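Local coordinates for protein TruD (Uncultured prochloron, PDB 4BS9) that probably forms heterocycles in cyanobactin precursor peptides such as those of trunkamide, acting as a processive, ATP-dependent adenylase of the YcaO family that also carries a zinc ion, at residues 16-22 with 33-39; 51-55 with 64-68; 191-196 with 259-264; 431-435 with 536-541; 596-602 with 614-620. All blocks are in the same frame, centred on the assembly; numbering follows the deposited sequence.

Contact 1 of 5, residues 16-22 with 33-39; sequences IIEPKQV and LTGQLYC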
# COMPACT_ATOMS: atom_id res chain seq x y z
N ILE A 16 26.95 -27.85 -11.39
CA ILE A 16 26.61 -29.09 -12.07
C ILE A 16 26.62 -30.23 -11.08
O ILE A 16 27.64 -30.48 -10.45
CB ILE A 16 27.61 -29.39 -13.20
CG1 ILE A 16 27.57 -28.27 -14.26
CG2 ILE A 16 27.31 -30.73 -13.85
CD1 ILE A 16 28.57 -28.41 -15.40
N ILE A 17 25.50 -30.92 -10.94
CA ILE A 17 25.41 -32.05 -10.04
C ILE A 17 25.29 -33.31 -10.86
O ILE A 17 24.23 -33.63 -11.37
CB ILE A 17 24.25 -31.87 -9.07
CG1 ILE A 17 24.60 -30.69 -8.17
CG2 ILE A 17 24.03 -33.14 -8.26
CD1 ILE A 17 23.47 -30.21 -7.31
N GLU A 18 26.39 -34.03 -10.89
CA GLU A 18 26.85 -34.71 -12.09
C GLU A 18 25.83 -35.42 -12.95
O GLU A 18 25.58 -34.96 -14.06
CB GLU A 18 28.02 -35.66 -11.79
CG GLU A 18 28.65 -36.28 -13.04
CD GLU A 18 28.78 -35.31 -14.22
OE1 GLU A 18 29.09 -34.11 -14.01
OE2 GLU A 18 28.59 -35.75 -15.37
N PRO A 19 25.24 -36.53 -12.48
CA PRO A 19 24.59 -37.36 -13.51
C PRO A 19 23.67 -36.56 -14.44
O PRO A 19 23.87 -36.57 -15.65
CB PRO A 19 23.81 -38.40 -12.69
CG PRO A 19 23.68 -37.81 -11.33
CD PRO A 19 24.86 -36.89 -11.12
N LYS A 20 22.73 -35.80 -13.88
CA LYS A 20 21.59 -35.30 -14.66
C LYS A 20 21.08 -33.89 -14.33
O LYS A 20 20.12 -33.42 -14.93
CB LYS A 20 20.46 -36.30 -14.46
CG LYS A 20 19.47 -36.34 -15.60
CD LYS A 20 18.41 -37.40 -15.32
CE LYS A 20 17.19 -37.23 -16.23
NZ LYS A 20 15.97 -37.81 -15.60
N GLN A 21 21.74 -33.21 -13.39
CA GLN A 21 21.24 -31.95 -12.84
C GLN A 21 22.20 -30.83 -13.08
O GLN A 21 23.41 -31.01 -12.99
CB GLN A 21 21.05 -32.08 -11.31
CG GLN A 21 19.66 -32.48 -10.88
CD GLN A 21 18.62 -31.62 -11.56
OE1 GLN A 21 18.75 -30.40 -11.61
NE2 GLN A 21 17.61 -32.26 -12.13
N VAL A 22 21.65 -29.66 -13.38
CA VAL A 22 22.41 -28.41 -13.44
C VAL A 22 21.57 -27.29 -12.86
O VAL A 22 20.38 -27.18 -13.15
CB VAL A 22 22.78 -28.05 -14.87
CG1 VAL A 22 23.32 -26.63 -14.93
CG2 VAL A 22 23.81 -29.03 -15.40
N LEU A 33 18.18 -27.07 -14.82
CA LEU A 33 18.13 -27.79 -16.08
C LEU A 33 18.32 -29.26 -15.80
O LEU A 33 19.03 -29.63 -14.87
CB LEU A 33 19.20 -27.32 -17.04
CG LEU A 33 18.97 -25.91 -17.56
CD1 LEU A 33 20.20 -25.46 -18.32
CD2 LEU A 33 17.72 -25.81 -18.42
N THR A 34 17.66 -30.08 -16.61
CA THR A 34 17.63 -31.51 -16.41
C THR A 34 18.04 -32.23 -17.70
O THR A 34 17.42 -32.07 -18.75
CB THR A 34 16.23 -31.96 -15.94
OG1 THR A 34 15.77 -31.04 -14.94
CG2 THR A 34 16.26 -33.36 -15.35
N GLY A 35 19.10 -33.01 -17.60
CA GLY A 35 19.57 -33.80 -18.72
C GLY A 35 21.05 -34.06 -18.59
O GLY A 35 21.82 -33.16 -18.24
N GLN A 36 21.44 -35.30 -18.88
CA GLN A 36 22.85 -35.68 -18.99
C GLN A 36 23.57 -34.83 -20.03
O GLN A 36 24.75 -34.55 -19.87
CB GLN A 36 22.98 -37.15 -19.39
CG GLN A 36 22.32 -38.14 -18.43
CD GLN A 36 20.81 -38.23 -18.57
OE1 GLN A 36 20.23 -37.68 -19.51
NE2 GLN A 36 20.17 -38.90 -17.64
N LEU A 37 22.87 -34.41 -21.08
CA LEU A 37 23.50 -33.57 -22.10
C LEU A 37 23.97 -32.25 -21.51
O LEU A 37 25.11 -31.84 -21.75
CB LEU A 37 22.58 -33.35 -23.31
CG LEU A 37 22.72 -34.43 -24.40
CD1 LEU A 37 22.10 -35.74 -23.96
CD2 LEU A 37 22.09 -33.98 -25.70
N TYR A 38 23.12 -31.60 -20.72
CA TYR A 38 23.48 -30.32 -20.10
C TYR A 38 24.73 -30.45 -19.23
O TYR A 38 25.59 -29.58 -19.26
CB TYR A 38 22.35 -29.77 -19.26
CG TYR A 38 21.13 -29.40 -20.06
CD1 TYR A 38 21.19 -28.40 -21.04
CD2 TYR A 38 19.91 -30.03 -19.84
CE1 TYR A 38 20.07 -28.05 -21.78
CE2 TYR A 38 18.78 -29.68 -20.57
CZ TYR A 38 18.86 -28.69 -21.53
OH TYR A 38 17.74 -28.36 -22.24
N CYS A 39 24.84 -31.54 -18.48
CA CYS A 39 26.01 -31.74 -17.61
C CYS A 39 27.29 -31.92 -18.39
O CYS A 39 28.38 -31.63 -17.88
CB CYS A 39 25.82 -32.96 -16.71
SG CYS A 39 24.39 -32.82 -15.63
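V22 and L33 pair near the open end of this antiparallel hairpin, away from its turn, V22 N to L33 O at 3.0 Å and L33 N to V22 O at 2.8 Å, and the tight half of the contact builds up beneath them. With CG1 of V22 anti to the backbone N (chi1 169°), CG2 drops beside that N and meets C39 SG at 3.8 Å; on the far flank I16 CG2 touches C39 CB at 3.9 Å. The first turn of helix 36-41 thus closes under the strands, while L33 and Y38 reach L74 of helix 64-76. The outer half is looser. K20 runs extended over Q36, its CD 3.3 Å from Q36 NE2, a lean of methylenes on an amide at the surface. Q21 lies alongside T34, both pointing the same way. A glycine in place of Q21 would probably strip the cover from one flank of T34 and leave its methyl more open to solvent. Where the strand gives way to the helix, G35, at the N-cap position, gives its N-H to K20 O at 2.9 Å. Backbone bonds therefore fix the strand-to-helix switch of this predicted winged helix-turn-helix domain, and apolar groups seal its inner side, while K20, Q36, Q21 and T34 line the more exposed one.

Contact 2 of 5, residues 51-55 with 64-68; sequences REQIV and EEYID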
# COMPACT_ATOMS: atom_id res chain seq x y z
N ARG A 51 32.00 -22.10 -30.27
CA ARG A 51 31.13 -23.26 -30.55
C ARG A 51 31.83 -24.31 -31.43
O ARG A 51 31.61 -25.51 -31.29
CB ARG A 51 29.81 -22.79 -31.16
CG ARG A 51 28.95 -23.86 -31.80
CD ARG A 51 29.33 -24.06 -33.25
NE ARG A 51 28.62 -25.18 -33.84
CZ ARG A 51 28.94 -25.77 -34.99
NH1 ARG A 51 29.98 -25.35 -35.71
NH2 ARG A 51 28.21 -26.79 -35.44
N GLU A 52 32.67 -23.83 -32.34
CA GLU A 52 33.50 -24.73 -33.14
C GLU A 52 34.36 -25.57 -32.21
O GLU A 52 34.59 -26.75 -32.44
CB GLU A 52 34.39 -23.91 -34.07
CG GLU A 52 35.30 -24.72 -34.98
CD GLU A 52 34.54 -25.64 -35.94
OE1 GLU A 52 33.29 -25.56 -36.01
OE2 GLU A 52 35.20 -26.45 -36.64
N GLN A 53 34.79 -24.94 -31.13
CA GLN A 53 35.76 -25.51 -30.23
C GLN A 53 35.11 -26.41 -29.17
O GLN A 53 35.77 -27.26 -28.60
CB GLN A 53 36.51 -24.36 -29.59
CG GLN A 53 37.82 -24.71 -28.94
CD GLN A 53 38.56 -23.48 -28.47
OE1 GLN A 53 38.04 -22.37 -28.58
NE2 GLN A 53 39.77 -23.67 -27.94
N ILE A 54 33.82 -26.23 -28.92
CA ILE A 54 33.10 -27.12 -27.99
C ILE A 54 32.89 -28.49 -28.64
O ILE A 54 32.89 -29.53 -27.97
CB ILE A 54 31.74 -26.52 -27.56
CG1 ILE A 54 31.98 -25.27 -26.72
CG2 ILE A 54 30.92 -27.54 -26.77
CD1 ILE A 54 30.73 -24.57 -26.24
N VAL A 55 32.72 -28.49 -29.95
CA VAL A 55 32.54 -29.73 -30.68
C VAL A 55 33.80 -30.60 -30.58
O VAL A 55 33.70 -31.81 -30.41
CB VAL A 55 32.16 -29.47 -32.15
CG1 VAL A 55 32.10 -30.77 -32.93
CG2 VAL A 55 30.82 -28.72 -32.23
N GLU A 64 27.92 -33.50 -32.97
CA GLU A 64 27.77 -32.08 -33.28
C GLU A 64 26.31 -31.62 -33.30
O GLU A 64 25.94 -30.63 -32.66
CB GLU A 64 28.43 -31.78 -34.65
CG GLU A 64 28.69 -30.30 -34.94
CD GLU A 64 29.27 -30.04 -36.33
OE1 GLU A 64 30.07 -30.85 -36.82
OE2 GLU A 64 28.93 -29.00 -36.94
N GLU A 65 25.48 -32.37 -34.01
CA GLU A 65 24.11 -31.95 -34.28
C GLU A 65 23.30 -31.74 -33.01
O GLU A 65 22.49 -30.81 -32.94
CB GLU A 65 23.40 -32.96 -35.18
CG GLU A 65 24.04 -33.18 -36.55
CD GLU A 65 25.17 -34.19 -36.54
OE1 GLU A 65 25.41 -34.86 -35.51
OE2 GLU A 65 25.84 -34.32 -37.59
N TYR A 66 23.52 -32.60 -32.03
CA TYR A 66 22.88 -32.48 -30.73
C TYR A 66 23.47 -31.32 -29.91
O TYR A 66 22.76 -30.66 -29.16
CB TYR A 66 22.99 -33.78 -29.95
CG TYR A 66 22.26 -34.94 -30.59
CD1 TYR A 66 20.90 -35.12 -30.39
CD2 TYR A 66 22.93 -35.87 -31.40
CE1 TYR A 66 20.22 -36.17 -30.97
CE2 TYR A 66 22.26 -36.93 -32.00
CZ TYR A 66 20.89 -37.08 -31.77
OH TYR A 66 20.16 -38.12 -32.33
N ILE A 67 24.77 -31.06 -30.06
CA ILE A 67 25.34 -29.88 -29.42
C ILE A 67 24.65 -28.62 -29.96
O ILE A 67 24.20 -27.78 -29.19
CB ILE A 67 26.87 -29.81 -29.61
CG1 ILE A 67 27.55 -30.91 -28.80
CG2 ILE A 67 27.41 -28.45 -29.18
CD1 ILE A 67 28.98 -31.16 -29.20
N ASP A 68 24.54 -28.52 -31.28
CA ASP A 68 23.88 -27.37 -31.91
C ASP A 68 22.47 -27.20 -31.40
O ASP A 68 22.06 -26.10 -31.05
CB ASP A 68 23.83 -27.51 -33.42
CG ASP A 68 25.21 -27.38 -34.07
OD1 ASP A 68 26.07 -26.64 -33.54
OD2 ASP A 68 25.42 -28.03 -35.12
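A salt-bridge network laid over a small apolar patch joins R51 and V55 of helix 51-57 to E64, I67 and D68 of helix 64-76. The two short helical segments pass 10.5 Å apart at 136°. R51 starts with CG anti to its own N and then bends at chi2 (-88°), which swings the guanidinium across to the other helix. There it grips D68 side-on: NE and NH2 both reach OD1, at 3.0 Å and 2.9 Å, on its syn lone pair, with guanidinium and carboxylate nearly coplanar, 17° apart. NH2 also binds E64 OE2 at 2.8 Å, on the anti side of a carboxylate turned steeply to the guanidinium. Two successive helices held at a steep angle fit the helix-turn-helix unit of the predicted winged helix-turn-helix domain. On R51's own helix, NH1 faces E52 OE1 at 3.3 Å, making three acids round one arginine. A leucine in its place would probably leave D68, E64 and E52 without the cation they share, with E52 and E64 as like charges near each other. Below the charges, V55 CG2 rests on E64 CG at 3.8 Å, and I67 CD1 comes to V55 CA at 4.1 Å. Deeper still, I54 packs on F44, L45 and Y49.

Contact 3 of 5, residues 191-196 with 259-264; sequences PVGSIL and TLQTGL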
# COMPACT_ATOMS: atom_id res chain seq x y z
N PRO A 191 22.01 16.41 -7.06
CA PRO A 191 22.79 15.59 -6.15
C PRO A 191 23.09 16.26 -4.81
O PRO A 191 23.57 15.62 -3.88
CB PRO A 191 24.08 15.38 -6.93
CG PRO A 191 24.27 16.67 -7.65
CD PRO A 191 22.89 17.20 -7.94
N VAL A 192 22.81 17.56 -4.69
CA VAL A 192 22.99 18.25 -3.42
C VAL A 192 21.69 18.23 -2.61
O VAL A 192 20.61 17.94 -3.14
CB VAL A 192 23.47 19.69 -3.62
CG1 VAL A 192 24.88 19.67 -4.15
CG2 VAL A 192 22.59 20.47 -4.58
N GLY A 193 21.79 18.52 -1.32
CA GLY A 193 20.61 18.43 -0.46
C GLY A 193 20.37 17.06 0.18
O GLY A 193 20.98 16.06 -0.17
N SER A 194 19.46 17.05 1.14
CA SER A 194 19.10 15.86 1.89
C SER A 194 18.24 14.89 1.09
O SER A 194 18.02 13.76 1.53
CB SER A 194 18.32 16.27 3.15
OG SER A 194 17.25 17.13 2.82
N ILE A 195 17.71 15.34 -0.05
CA ILE A 195 16.99 14.46 -0.94
C ILE A 195 17.51 14.57 -2.35
O ILE A 195 17.57 15.66 -2.91
CB ILE A 195 15.49 14.74 -0.94
CG1 ILE A 195 14.96 14.90 0.48
CG2 ILE A 195 14.76 13.61 -1.65
CD1 ILE A 195 13.50 15.28 0.52
N LEU A 196 17.88 13.44 -2.92
CA LEU A 196 18.56 13.39 -4.20
C LEU A 196 17.49 13.18 -5.25
O LEU A 196 16.59 12.36 -5.04
CB LEU A 196 19.54 12.22 -4.23
CG LEU A 196 20.54 12.24 -3.07
CD1 LEU A 196 21.24 10.91 -2.95
CD2 LEU A 196 21.56 13.35 -3.24
N THR A 259 26.71 11.84 0.66
CA THR A 259 25.43 11.91 -0.02
C THR A 259 25.61 12.46 -1.41
O THR A 259 24.94 12.03 -2.35
CB THR A 259 24.39 12.77 0.72
OG1 THR A 259 24.72 14.16 0.62
CG2 THR A 259 24.30 12.32 2.18
N LEU A 260 26.49 13.43 -1.56
CA LEU A 260 26.79 13.95 -2.87
C LEU A 260 27.25 12.77 -3.72
O LEU A 260 26.70 12.51 -4.80
CB LEU A 260 27.90 15.01 -2.78
CG LEU A 260 28.42 15.55 -4.12
CD1 LEU A 260 27.31 16.29 -4.87
CD2 LEU A 260 29.62 16.45 -3.92
N GLN A 261 28.22 12.03 -3.20
CA GLN A 261 28.84 11.02 -4.01
C GLN A 261 27.86 9.91 -4.37
O GLN A 261 27.97 9.29 -5.41
CB GLN A 261 30.06 10.45 -3.29
CG GLN A 261 31.23 10.14 -4.21
CD GLN A 261 31.74 11.37 -4.93
OE1 GLN A 261 31.71 12.48 -4.39
NE2 GLN A 261 32.19 11.18 -6.16
N THR A 262 26.91 9.65 -3.48
CA THR A 262 25.91 8.64 -3.72
C THR A 262 25.12 9.03 -4.98
O THR A 262 25.02 8.26 -5.92
CB THR A 262 24.98 8.47 -2.51
OG1 THR A 262 25.72 7.91 -1.42
CG2 THR A 262 23.83 7.55 -2.83
N GLY A 263 24.60 10.25 -4.99
CA GLY A 263 23.78 10.76 -6.08
C GLY A 263 24.49 10.74 -7.41
O GLY A 263 23.93 10.34 -8.43
N LEU A 264 25.74 11.15 -7.43
CA LEU A 264 26.49 11.21 -8.68
C LEU A 264 26.71 9.80 -9.20
O LEU A 264 26.56 9.51 -10.39
CB LEU A 264 27.82 11.93 -8.47
CG LEU A 264 27.77 13.39 -8.01
CD1 LEU A 264 29.17 13.95 -7.89
CD2 LEU A 264 26.98 14.21 -9.00
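P191 sets its ring against one side of helix 257-283, between two leucines a turn apart. From CB outward, the ring meets them in turn: CB lies 3.8 Å from L264 CD2 and 3.9 Å from L260 CD1, and CG keeps to the same two methyls, 3.9 Å from L264 CD2. CD, which closes the ring back onto the backbone N, lies farther from both. L260 can follow the ring because its CG stands anti to the backbone N (chi1 174°), so that its side chain lies alongside the proline, pointing the same way. V192 CG1 touches that same CD1 methyl more distantly. Between the leucines and L196, G263 brings no side chain, and its CA comes within 4.9 Å of P191 CA. L196 fills the other flank, CD2 lying 3.7 Å from T259 O and CD1 4.0 Å from G263 N, van der Waals contacts mainly with the helix backbone. The T259 hydroxyl is bonded instead to L256 O. Residues 191-194 form the turn between strands 186-190 and 195-202, whose L196 pairs with F300 of strand 296-301. L260 and L264 also touch I126 of helix 124-136, and S194 OG is hydrogen-bonded to Q28 and E97 of the second subunit.

Contact 4 of 5, residues 431-435 with 536-541; sequences AIERY and SNGNAA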
# COMPACT_ATOMS: atom_id res chain seq x y z
N ALA A 431 -10.69 16.98 -5.51
CA ALA A 431 -9.41 17.68 -5.54
C ALA A 431 -8.97 17.97 -6.98
O ALA A 431 -8.57 19.09 -7.32
CB ALA A 431 -8.35 16.87 -4.82
N ILE A 432 -9.04 16.96 -7.82
CA ILE A 432 -8.74 17.13 -9.23
C ILE A 432 -9.69 18.15 -9.84
O ILE A 432 -9.27 18.96 -10.66
CB ILE A 432 -8.85 15.78 -9.96
CG1 ILE A 432 -7.63 14.93 -9.63
CG2 ILE A 432 -8.94 15.97 -11.47
CD1 ILE A 432 -7.83 13.45 -9.87
N GLU A 433 -10.96 18.11 -9.43
CA GLU A 433 -11.99 19.07 -9.88
C GLU A 433 -11.56 20.49 -9.57
O GLU A 433 -11.61 21.37 -10.45
CB GLU A 433 -13.32 18.79 -9.18
CG GLU A 433 -14.44 19.80 -9.44
CD GLU A 433 -15.28 20.10 -8.20
OE1 GLU A 433 -15.86 19.15 -7.59
OE2 GLU A 433 -15.36 21.31 -7.85
N ARG A 434 -11.13 20.72 -8.33
CA ARG A 434 -10.77 22.06 -7.89
C ARG A 434 -9.56 22.57 -8.61
O ARG A 434 -9.55 23.72 -9.03
CB ARG A 434 -10.54 22.13 -6.40
CG ARG A 434 -11.83 22.26 -5.61
CD ARG A 434 -11.63 23.04 -4.33
NE ARG A 434 -12.82 23.81 -4.02
CZ ARG A 434 -13.98 23.29 -3.63
NH1 ARG A 434 -14.13 21.97 -3.49
NH2 ARG A 434 -15.01 24.09 -3.37
N TYR A 435 -8.55 21.72 -8.76
CA TYR A 435 -7.36 22.07 -9.53
C TYR A 435 -7.69 22.53 -10.98
O TYR A 435 -7.20 23.57 -11.46
CB TYR A 435 -6.38 20.88 -9.56
CG TYR A 435 -5.16 21.22 -10.35
CD1 TYR A 435 -4.08 21.86 -9.76
CD2 TYR A 435 -5.10 20.97 -11.73
CE1 TYR A 435 -2.97 22.20 -10.51
CE2 TYR A 435 -3.99 21.33 -12.48
CZ TYR A 435 -2.94 21.94 -11.87
OH TYR A 435 -1.85 22.29 -12.61
N SER A 536 -17.50 27.51 -5.89
CA SER A 536 -17.49 26.19 -6.51
C SER A 536 -18.88 25.65 -6.76
O SER A 536 -19.09 24.44 -6.94
CB SER A 536 -16.82 25.24 -5.56
OG SER A 536 -17.68 25.08 -4.45
N ASN A 537 -19.85 26.55 -6.74
CA ASN A 537 -21.22 26.14 -6.82
C ASN A 537 -21.57 25.85 -8.26
O ASN A 537 -21.56 26.74 -9.09
CB ASN A 537 -22.12 27.24 -6.25
CG ASN A 537 -23.56 26.77 -6.06
OD1 ASN A 537 -23.82 25.59 -5.84
ND2 ASN A 537 -24.49 27.71 -6.16
N GLY A 538 -21.87 24.58 -8.55
CA GLY A 538 -22.16 24.17 -9.92
C GLY A 538 -20.97 23.49 -10.55
O GLY A 538 -21.10 22.83 -11.57
N ASN A 539 -19.81 23.65 -9.93
CA ASN A 539 -18.64 22.87 -10.29
C ASN A 539 -18.84 21.42 -9.97
O ASN A 539 -19.43 21.07 -8.95
CB ASN A 539 -17.42 23.36 -9.56
CG ASN A 539 -16.95 24.70 -10.05
OD1 ASN A 539 -17.72 25.49 -10.57
ND2 ASN A 539 -15.66 24.96 -9.90
N ALA A 540 -18.30 20.57 -10.83
CA ALA A 540 -18.55 19.14 -10.76
C ALA A 540 -17.71 18.38 -11.78
O ALA A 540 -17.41 18.90 -12.84
CB ALA A 540 -20.02 18.85 -11.01
N ALA A 541 -17.37 17.14 -11.45
CA ALA A 541 -16.55 16.28 -12.29
C ALA A 541 -17.23 14.95 -12.58
O ALA A 541 -18.19 14.56 -11.92
CB ALA A 541 -15.22 16.05 -11.61
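E433 reaches from helix 425-437 to the beginning of strand 539-542, touching N539, A540 and A541 with successive parts of its side chain. Its CB meets A541 CB at 4.1 Å; its CD stands 4.0 Å from A540 N; and OE2 comes to rest 3.4 Å from N539 CB. CG anti to the backbone N (chi1 174°) sends the chain out from the helix, and a bend at chi2 turns its end toward N539; the two side chains cross at about a right angle, with carboxylate and amide planes 71° apart. The next residue, R434, bent at chi2 and chi3, brings its guanidinium near the loop: NH2 lies 3.0 Å from S536 OG, but the angle is too poor for a hydrogen bond, and the guanidinium is held instead by a salt bridge from NH1 to E430 on its own helix.

One shell out, the strand side is set by a type II beta turn from S536 to N539, closed by N539 N to S536 O at 3.2 Å. G538 takes the third position with positive phi, a conformation that suits glycine. Its N-H is bonded to E555 of helix 545-568, while N539 OD1 accepts from K738, so the amide has its polar partner outside this contact. Backbone bonds of G538 to V739 and A540 to V737 tie the turn and strand to strand 735-740. The segments 431-435 and 539-541 cross at 126°, a helix packed on a strand of an antiparallel sheet, inside the YcaO region, which is predicted to bind ATP and magnesium.

Contact 5 of 5, residues 596-602 with 614-620; sequences NRDLWVL and VGVSNRK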
# COMPACT_ATOMS: atom_id res chain seq x y z
N ASN A 596 -29.67 7.85 20.81
CA ASN A 596 -30.15 9.06 21.45
C ASN A 596 -30.42 10.20 20.46
O ASN A 596 -29.97 11.33 20.66
CB ASN A 596 -29.13 9.51 22.50
CG ASN A 596 -29.67 10.57 23.42
OD1 ASN A 596 -29.35 11.75 23.28
ND2 ASN A 596 -30.49 10.15 24.38
N ARG A 597 -31.15 9.90 19.39
CA ARG A 597 -31.40 10.89 18.33
C ARG A 597 -32.70 10.67 17.56
O ARG A 597 -33.08 9.55 17.25
CB ARG A 597 -30.24 10.92 17.33
CG ARG A 597 -29.11 11.85 17.73
CD ARG A 597 -28.12 12.10 16.59
NE ARG A 597 -27.24 13.22 16.91
CZ ARG A 597 -27.50 14.50 16.64
NH1 ARG A 597 -28.61 14.87 16.01
NH2 ARG A 597 -26.62 15.42 17.01
N ASP A 598 -33.38 11.78 17.25
CA ASP A 598 -34.54 11.76 16.39
C ASP A 598 -34.08 12.10 14.99
O ASP A 598 -32.95 12.54 14.80
CB ASP A 598 -35.57 12.77 16.83
CG ASP A 598 -36.00 12.59 18.28
OD1 ASP A 598 -36.20 11.43 18.72
OD2 ASP A 598 -36.15 13.62 18.97
N LEU A 599 -34.98 11.93 14.03
CA LEU A 599 -34.66 12.13 12.63
C LEU A 599 -35.92 12.26 11.78
O LEU A 599 -36.65 11.30 11.62
CB LEU A 599 -33.80 10.96 12.15
CG LEU A 599 -33.34 10.95 10.69
CD1 LEU A 599 -32.70 12.26 10.27
CD2 LEU A 599 -32.35 9.81 10.51
N TRP A 600 -36.19 13.46 11.27
CA TRP A 600 -37.21 13.65 10.23
C TRP A 600 -36.56 14.13 8.95
O TRP A 600 -35.42 14.61 8.95
CB TRP A 600 -38.24 14.71 10.62
CG TRP A 600 -39.14 14.34 11.71
CD1 TRP A 600 -40.43 13.85 11.61
CD2 TRP A 600 -38.86 14.46 13.11
NE1 TRP A 600 -40.94 13.64 12.87
CE2 TRP A 600 -40.01 14.01 13.81
CE3 TRP A 600 -37.75 14.90 13.84
CZ2 TRP A 600 -40.06 13.99 15.22
CZ3 TRP A 600 -37.81 14.88 15.24
CH2 TRP A 600 -38.96 14.43 15.91
N VAL A 601 -37.30 14.02 7.85
CA VAL A 601 -36.92 14.60 6.58
C VAL A 601 -38.00 15.57 6.17
O VAL A 601 -39.15 15.18 6.04
CB VAL A 601 -36.75 13.52 5.49
CG1 VAL A 601 -36.60 14.13 4.10
CG2 VAL A 601 -35.53 12.67 5.79
N LEU A 602 -37.62 16.83 5.97
CA LEU A 602 -38.53 17.84 5.43
C LEU A 602 -38.41 17.94 3.89
O LEU A 602 -37.35 17.65 3.35
CB LEU A 602 -38.22 19.20 6.06
CG LEU A 602 -38.16 19.23 7.59
CD1 LEU A 602 -37.84 20.65 8.07
CD2 LEU A 602 -39.46 18.73 8.22
N VAL A 614 -34.24 18.15 3.32
CA VAL A 614 -33.32 18.17 4.46
C VAL A 614 -33.56 16.98 5.35
O VAL A 614 -34.70 16.61 5.57
CB VAL A 614 -33.55 19.36 5.41
CG1 VAL A 614 -32.32 19.56 6.30
CG2 VAL A 614 -33.81 20.62 4.64
N GLY A 615 -32.49 16.42 5.89
CA GLY A 615 -32.58 15.53 7.05
C GLY A 615 -32.27 16.31 8.33
O GLY A 615 -31.18 16.88 8.46
N VAL A 616 -33.24 16.36 9.26
CA VAL A 616 -33.08 17.03 10.57
C VAL A 616 -32.94 15.98 11.66
O VAL A 616 -33.92 15.32 12.01
CB VAL A 616 -34.29 17.96 10.90
CG1 VAL A 616 -34.47 18.17 12.40
CG2 VAL A 616 -34.15 19.30 10.19
N SER A 617 -31.73 15.85 12.22
CA SER A 617 -31.56 15.04 13.41
C SER A 617 -31.20 15.88 14.61
O SER A 617 -30.28 16.68 14.55
CB SER A 617 -30.48 14.01 13.24
OG SER A 617 -30.21 13.44 14.51
N ASN A 618 -31.92 15.65 15.70
CA ASN A 618 -31.66 16.27 16.98
C ASN A 618 -31.43 15.19 18.01
O ASN A 618 -32.01 14.11 17.91
CB ASN A 618 -32.85 17.12 17.42
CG ASN A 618 -34.12 16.30 17.59
OD1 ASN A 618 -34.84 16.05 16.61
ND2 ASN A 618 -34.41 15.88 18.82
N ARG A 619 -30.60 15.51 19.00
CA ARG A 619 -30.47 14.68 20.20
C ARG A 619 -31.79 14.60 20.93
O ARG A 619 -32.59 15.52 20.87
CB ARG A 619 -29.42 15.25 21.14
CG ARG A 619 -28.02 14.73 20.90
CD ARG A 619 -27.04 15.44 21.83
NE ARG A 619 -26.14 14.54 22.54
CZ ARG A 619 -25.16 13.83 21.99
NH1 ARG A 619 -24.93 13.86 20.67
NH2 ARG A 619 -24.39 13.05 22.76
N LYS A 620 -32.01 13.48 21.62
CA LYS A 620 -33.26 13.26 22.35
C LYS A 620 -33.17 13.81 23.76
O LYS A 620 -34.08 14.46 24.23
CB LYS A 620 -33.61 11.78 22.38
CG LYS A 620 -33.96 11.21 21.01
CD LYS A 620 -34.08 9.70 21.01
CE LYS A 620 -35.27 9.22 21.82
NZ LYS A 620 -36.54 9.86 21.37
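W600 pairs with V616, and L602 with V614, as hydrogen-bonded antiparallel pairs between strands running at 162°, W600 N to V616 O at 3.0 Å and V616 N to W600 O at 2.8 Å. Toward residues 597 and 619 side-chain bonds join the backbone ones. On one face, R597 stretches over S617 and gives NH1 to S617 OG at 2.6 Å, with the hydroxyl oxygen somewhat out of the guanidinium plane; the serine hydroxyl in turn donates to D598 O at 2.9 Å, nearly along the C=O axis. The guanidinium has a second partner, R626 O, on NH2, which helps to hold the group although R619 NH1 stands only 4.3 Å from R597 NH2, a likely unfavourable pair of like charges.

The two segments form a beta hairpin, the first two strands of a three-stranded antiparallel sheet, with strand 628-633 beside 612-619. On the R597 face, L599 and V601 pack on L645 of helix 637-654. The other face carries D598, whose two carboxylate oxygens are held separately: OD1 takes K620 NZ on its syn lone pair in a salt bridge at 3.1 Å, and OD2 takes N618 ND2 on its anti side, out of the carboxylate plane, at 2.9 Å. With CG of N618 between its N and carbonyl carbon (chi1 61°), the amide folds over the strand, and ND2 also donates to R619 O. N618 OD1 meets W600 at the ring edge, 3.5 Å from CZ3, the ring and amide planes only 14° apart. Past W600, L602 CD1 lies loosely against V616 CG2.

In the fold
The five contacts follow one another along the chain without interlocking. Contacts 1 and 2 share the predicted winged helix-turn-helix domain, their centres about 17 Å apart and nearest atoms about 4 Å, with helices 36-41 and 51-57 consecutive. Contact 3 lies about 48 Å between centres from contact 1, yet both touch the second subunit. Contacts 4 and 5, about 30 Å apart between centres, belong to the YcaO region; contacts 2 and 5, about 88 Å apart between centres, sit on opposite sides of the chain's centre. None includes the zinc ligands C209, C212, C318 and C321.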